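Local structure of nuclear receptor corepressor 2 (Homo sapiens, 4A69) at residues G66-A69 and S70-R74. The protein is a transcriptional corepressor of nuclear receptors, whose Myb-like (SANT) domain binds inositol tetrakisphosphate and is thought to recruit a histone deacetylase. Residues are numbered along the deposited sequence; the frame is centred on the assembly and turned at random.
Sequences GLIA and SFLER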
loop_
_atom_site.group_PDB
_atom_site.type_symbol
_atom_site.label_atom_id
_atom_site.label_comp_id
_atom_site.label_asym_id
_atom_site.label_seq_id
_atom_site.Cartn_x
_atom_site.Cartn_y
_atom_site.Cartn_z
ATOM N N GLY C 66 22.186 9.259 -0.221
ATOM C CA GLY C 66 22.972 9.366 1.012
ATOM C C GLY C 66 24.274 10.093 0.733
ATOM O O GLY C 66 24.604 11.083 1.397
ATOM N N LEU C 67 25.009 9.616 -0.274
ATOM C CA LEU C 67 26.262 10.263 -0.676
ATOM C C LEU C 67 26.038 11.694 -1.171
ATOM O O LEU C 67 26.761 12.608 -0.778
ATOM C CB LEU C 67 26.993 9.421 -1.729
ATOM C CG LEU C 67 28.473 9.675 -2.034
ATOM C CD1 LEU C 67 29.267 10.059 -0.796
ATOM C CD2 LEU C 67 29.071 8.430 -2.668
ATOM N N ILE C 68 25.031 11.897 -2.016
ATOM C CA ILE C 68 24.757 13.230 -2.548
ATOM C C ILE C 68 24.482 14.224 -1.415
ATOM O O ILE C 68 25.115 15.288 -1.347
ATOM C CB ILE C 68 23.613 13.223 -3.586
ATOM C CG1 ILE C 68 24.034 12.454 -4.839
ATOM C CG2 ILE C 68 23.197 14.645 -3.954
ATOM C CD1 ILE C 68 22.876 11.963 -5.684
ATOM N N ALA C 69 23.557 13.868 -0.519
ATOM C CA ALA C 69 23.207 14.740 0.607
ATOM C C ALA C 69 24.423 15.126 1.451
ATOM O O ALA C 69 24.495 16.239 1.964
ATOM C CB ALA C 69 22.146 14.092 1.479
ATOM N N SER C 70 25.371 14.202 1.589
ATOM C CA SER C 70 26.579 14.448 2.381
ATOM C C SER C 70 27.414 15.625 1.870
ATOM O O SER C 70 28.099 16.281 2.650
ATOM C CB SER C 70 27.431 13.179 2.473
ATOM O OG SER C 70 28.072 12.885 1.241
ATOM N N PHE C 71 27.339 15.910 0.571
ATOM C CA PHE C 71 28.076 17.032 -0.014
ATOM C C PHE C 71 27.252 18.316 -0.070
ATOM O O PHE C 71 27.664 19.290 -0.708
ATOM C CB PHE C 71 28.592 16.680 -1.417
ATOM C CG PHE C 71 29.685 15.647 -1.426
ATOM C CD1 PHE C 71 31.011 16.010 -1.177
ATOM C CD2 PHE C 71 29.402 14.315 -1.710
ATOM C CE1 PHE C 71 32.021 15.061 -1.195
ATOM C CE2 PHE C 71 30.413 13.359 -1.735
ATOM C CZ PHE C 71 31.722 13.734 -1.475
ATOM N N LEU C 72 26.095 18.327 0.589
ATOM C CA LEU C 72 25.220 19.500 0.568
ATOM C C LEU C 72 24.861 19.986 1.973
ATOM O O LEU C 72 24.035 19.382 2.662
ATOM C CB LEU C 72 23.951 19.217 -0.241
ATOM C CG LEU C 72 24.086 18.874 -1.728
ATOM C CD1 LEU C 72 22.849 18.123 -2.201
ATOM C CD2 LEU C 72 24.334 20.115 -2.580
ATOM N N GLU C 73 25.471 21.101 2.366
ATOM C CA GLU C 73 25.374 21.645 3.728
ATOM C C GLU C 73 23.950 21.905 4.214
ATOM O O GLU C 73 23.651 21.685 5.385
ATOM C CB GLU C 73 26.194 22.937 3.850
ATOM C CG GLU C 73 27.662 22.815 3.455
ATOM C CD GLU C 73 28.562 22.386 4.607
ATOM O OE1 GLU C 73 28.265 21.359 5.260
ATOM O OE2 GLU C 73 29.581 23.076 4.849
ATOM N N ARG C 74 23.080 22.393 3.336
ATOM C CA ARG C 74 21.709 22.659 3.755
ATOM C C ARG C 74 20.657 21.792 3.039
ATOM O O ARG C 74 19.486 22.166 2.939
ATOM C CB ARG C 74 21.386 24.161 3.694
ATOM C CG ARG C 74 20.077 24.562 4.384
ATOM C CD ARG C 74 19.962 24.087 5.839
ATOM N NE ARG C 74 20.714 24.939 6.764
ATOM C CZ ARG C 74 20.266 26.086 7.276
ATOM N NH1 ARG C 74 19.055 26.538 6.964
ATOM N NH2 ARG C 74 21.032 26.788 8.103
#
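Leu67 and Phe71 run alongside each other in the same direction, with Leu67 CD1 3.6 Å from Phe71 CE2. The leucine CG stands anti to the backbone N (chi1 -164°), which swings it toward the Phe71 side, and CD1 does the touching, meeting the ring carbon and the hydroxyl of Ser70. The carbonyl oxygen of Leu67 approaches the same ring obliquely, 3.3 Å from Phe71 CD2, while Ile68 O sits at the ring edge near its plane; Lys57 of helix 48-60 adds a cation-pi contact to the ring. One residue further on, Ile68 and Leu72 repeat the i to i+4 spacing, more loosely, with Ile68 CG2 3.9 Å from Leu72 CD1. Both are buried: Ile68 also packs on Phe54 and Phe58, Leu72 on Trp46, and both reach Cys80 of helix 77-87. Across Ser70 to Leu72 the backbone bonding changes: Ser70 N bonds to Gly66 O at 3.2 Å, an i to i+4 link, but Phe71 N reaches Ile68 O at 3.0 Å and Leu72 N reaches Ala69 O at 3.0 Å, both i to i+3. Ser70 OG lies only 2.4 Å from Leu67 O, too short to be taken at face value. This tightening, with Ile68 and Leu72 turned inward and the Leu67/Phe71 pair on the outer side, leads from the short middle helix of a three-helix Myb-like (SANT) domain into the loop before helix 77-87.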